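Putative peptidase (Clostridium acetobutylicum, PDB 3K9T) probably takes part in the biosynthesis of modified polysaccharides, binds one zinc ion per subunit and is not expected to act as a peptidase. Local coordinates at residues N21-L26 with D196-V201. Sequence-based numbering, arbitrary orientation.
Sequences NLIEEL and DNLSGV. With ZN (zinc ion), chain B.
In the aminopeptidase-like domain, the helix that carries the zinc ligand Asp-196 packs against helix 12-26, near the N terminus, with Leu-198 set between Ile-23 and Leu-26. Segments 21-26 and 196-201 run at 132° to each other, and their axes come within 9.2 Å. The contact is buried and apolar. Leu-198 has CG anti to its carbonyl carbon (chi1 -71°), and both methyls reach the 21-26 helix. Its CD1 lies 3.6 Å from the backbone O of Ile-23. Its CD2 meets Leu-26 CB at 3.8 Å. Ile-23 comes in alongside the backbone of the other helix. Its CG1 sits 3.6 Å from Leu-198 O, and CD1 reaches on to the CA of Ser-199. The CG2 branch of Ile-23 turns to Leu-198 CB instead. One turn further on, Leu-26 touches Val-201 methyl to methyl, CD1 to CG1 at 3.9 Å. Leu-22 adds little here; its side chain also touches Ala-202 and Phe-206, further along helix 194-211. Leu-22 and Leu-26 also touch Ile-44 of helix 36-45, which ties a third helix to this core. Asp-196 and Asn-197 make the polar contacts described here. A cis peptide joins Asp-196 to Asn-197. The ND2 of Asn-197 hydrogen-bonds to Thr-186 OG1 and to the backbone O of Tyr-187. Its OD1 accepts from Gly-200 N in an Asx motif, with the donor 44° out of the carbonyl plane. Asp-196 binds zinc together with His-190 and His-325. Its carboxylate is held by both oxygens: OD1 hydrogen-bonds to Tyr-187 OH, while OD2 lies 1.9 Å from the zinc ion.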
ATOM      1  N   ASN A  21       8.374  43.808  -5.726  1.00 23.91           N
ATOM      2  CA  ASN A  21       8.201  45.244  -5.516  1.00 22.50           C
ATOM      3  C   ASN A  21       7.093  45.581  -4.517  1.00 23.27           C
ATOM      4  O   ASN A  21       7.236  46.547  -3.755  1.00 24.36           O
ATOM      5  CB  ASN A  21       7.934  45.944  -6.826  1.00 20.19           C
ATOM      6  CG  ASN A  21       9.138  45.950  -7.754  1.00 21.37           C
ATOM      7  OD1 ASN A  21      10.274  45.737  -7.330  1.00 25.92           O
ATOM      8  ND2 ASN A  21       8.887  46.208  -9.052  1.00 23.02           N
ATOM      9  N   LEU A  22       6.010  44.792  -4.531  1.00 22.13           N
ATOM     10  CA  LEU A  22       4.935  44.905  -3.551  1.00 22.48           C
ATOM     11  C   LEU A  22       5.458  44.527  -2.152  1.00 24.37           C
ATOM     12  O   LEU A  22       5.150  45.195  -1.153  1.00 26.48           O
ATOM     13  CB  LEU A  22       3.743  44.011  -3.944  1.00 23.17           C
ATOM     14  CG  LEU A  22       2.516  43.930  -3.002  1.00 27.26           C
ATOM     15  CD1 LEU A  22       2.111  45.332  -2.517  1.00 15.34           C
ATOM     16  CD2 LEU A  22       1.299  43.136  -3.628  1.00 10.62           C
ATOM     17  N   ILE A  23       6.255  43.460  -2.079  1.00 24.72           N
ATOM     18  CA  ILE A  23       6.858  43.040  -0.820  1.00 23.13           C
ATOM     19  C   ILE A  23       7.718  44.186  -0.318  1.00 25.69           C
ATOM     20  O   ILE A  23       7.619  44.596   0.843  1.00 26.38           O
ATOM     21  CB  ILE A  23       7.712  41.744  -0.994  1.00 23.94           C
ATOM     22  CG1 ILE A  23       6.787  40.523  -1.248  1.00 21.77           C
ATOM     23  CG2 ILE A  23       8.740  41.561   0.214  1.00 12.13           C
ATOM     24  CD1 ILE A  23       7.504  39.290  -1.775  1.00 15.31           C
ATOM     25  N   GLU A  24       8.552  44.725  -1.194  1.00 24.82           N
ATOM     26  CA  GLU A  24       9.451  45.793  -0.765  1.00 27.28           C
ATOM     27  C   GLU A  24       8.661  46.998  -0.224  1.00 28.03           C
ATOM     28  O   GLU A  24       9.022  47.556   0.805  1.00 29.90           O
ATOM     29  CB  GLU A  24      10.354  46.199  -1.922  1.00 26.26           C
ATOM     30  CG  GLU A  24      11.475  47.138  -1.557  1.00 36.36           C
ATOM     31  CD  GLU A  24      12.379  47.401  -2.740  1.00 38.00           C
ATOM     32  OE1 GLU A  24      11.891  48.059  -3.664  1.00 50.16           O
ATOM     33  OE2 GLU A  24      13.537  46.929  -2.774  1.00 46.13           O
ATOM     34  N   GLU A  25       7.598  47.396  -0.931  1.00 26.79           N
ATOM     35  CA  GLU A  25       6.730  48.478  -0.478  1.00 26.75           C
ATOM     36  C   GLU A  25       6.086  48.160   0.888  1.00 26.21           C
ATOM     37  O   GLU A  25       5.974  49.026   1.756  1.00 26.59           O
ATOM     38  CB  GLU A  25       5.628  48.768  -1.513  1.00 26.31           C
ATOM     39  CG  GLU A  25       4.706  49.924  -1.083  1.00 25.43           C
ATOM     40  CD  GLU A  25       3.763  50.431  -2.177  1.00 26.83           C
ATOM     41  OE1 GLU A  25       3.752  49.894  -3.299  1.00 30.05           O
ATOM     42  OE2 GLU A  25       3.023  51.392  -1.900  1.00 28.92           O
ATOM     43  N   LEU A  26       5.660  46.924   1.081  1.00 23.85           N
ATOM     44  CA  LEU A  26       5.023  46.565   2.337  1.00 23.62           C
ATOM     45  C   LEU A  26       6.027  46.381   3.511  1.00 22.44           C
ATOM     46  O   LEU A  26       5.660  46.467   4.699  1.00 21.23           O
ATOM     47  CB  LEU A  26       4.170  45.282   2.139  1.00 24.86           C
ATOM     48  CG  LEU A  26       2.879  45.349   1.312  1.00 20.02           C
ATOM     49  CD1 LEU A  26       2.256  43.966   1.098  1.00 17.59           C
ATOM     50  CD2 LEU A  26       1.865  46.254   1.972  1.00 26.43           C
ATOM     51  N   ASP A 196       8.004  34.935   5.751  1.00 26.68           N
ATOM     52  CA  ASP A 196       6.910  34.806   6.714  1.00 24.26           C
ATOM     53  C   ASP A 196       6.564  36.220   7.264  1.00 26.30           C
ATOM     54  O   ASP A 196       7.213  36.651   8.209  1.00 29.48           O
ATOM     55  CB  ASP A 196       7.364  33.848   7.824  1.00 22.33           C
ATOM     56  CG  ASP A 196       6.346  33.701   8.922  1.00 22.52           C
ATOM     57  OD1 ASP A 196       5.153  33.880   8.624  1.00 24.18           O
ATOM     58  OD2 ASP A 196       6.725  33.427  10.090  1.00 19.92           O
ATOM     59  N   ASN A 197       5.587  36.962   6.694  1.00 25.42           N
ATOM     60  CA  ASN A 197       4.737  36.516   5.567  1.00 26.31           C
ATOM     61  C   ASN A 197       4.293  37.584   4.571  1.00 29.36           C
ATOM     62  O   ASN A 197       3.102  37.628   4.196  1.00 29.65           O
ATOM     63  CB  ASN A 197       3.467  35.779   6.054  1.00 23.78           C
ATOM     64  CG  ASN A 197       2.649  35.194   4.898  1.00 26.94           C
ATOM     65  OD1 ASN A 197       3.201  34.701   3.908  1.00 20.58           O
ATOM     66  ND2 ASN A 197       1.319  35.268   5.011  1.00 22.45           N
ATOM     67  N   LEU A 198       5.233  38.412   4.100  1.00 27.71           N
ATOM     68  CA  LEU A 198       4.915  39.314   2.988  1.00 26.12           C
ATOM     69  C   LEU A 198       4.846  38.511   1.689  1.00 23.85           C
ATOM     70  O   LEU A 198       4.222  38.936   0.741  1.00 26.77           O
ATOM     71  CB  LEU A 198       5.925  40.484   2.829  1.00 22.98           C
ATOM     72  CG  LEU A 198       5.795  41.506   3.942  1.00 27.81           C
ATOM     73  CD1 LEU A 198       6.777  42.623   3.769  1.00 16.68           C
ATOM     74  CD2 LEU A 198       4.333  42.024   4.019  1.00 16.54           C
ATOM     75  N   SER A 199       5.485  37.357   1.616  1.00 24.32           N
ATOM     76  CA  SER A 199       5.474  36.594   0.353  1.00 25.44           C
ATOM     77  C   SER A 199       4.050  36.091   0.017  1.00 25.35           C
ATOM     78  O   SER A 199       3.585  36.204  -1.117  1.00 25.22           O
ATOM     79  CB  SER A 199       6.477  35.448   0.424  1.00 25.58           C
ATOM     80  OG  SER A 199       6.163  34.523   1.461  1.00 27.33           O
ATOM     81  N   GLY A 200       3.342  35.586   1.022  1.00 26.63           N
ATOM     82  CA  GLY A 200       1.978  35.072   0.803  1.00 27.46           C
ATOM     83  C   GLY A 200       1.017  36.187   0.450  1.00 26.92           C
ATOM     84  O   GLY A 200       0.131  36.034  -0.416  1.00 23.35           O
ATOM     85  N   VAL A 201       1.204  37.316   1.140  1.00 28.00           N
ATOM     86  CA  VAL A 201       0.384  38.489   0.941  1.00 24.56           C
ATOM     87  C   VAL A 201       0.576  38.968  -0.489  1.00 24.76           C
ATOM     88  O   VAL A 201      -0.405  39.139  -1.191  1.00 21.85           O
ATOM     89  CB  VAL A 201       0.700  39.638   1.946  1.00 22.33           C
ATOM     90  CG1 VAL A 201      -0.065  40.916   1.544  1.00 16.56           C
ATOM     91  CG2 VAL A 201       0.332  39.220   3.319  1.00 13.04           C
TER
HETATM   92 ZN    ZN B 435       5.552  33.425  11.637  1.00 27.22          ZN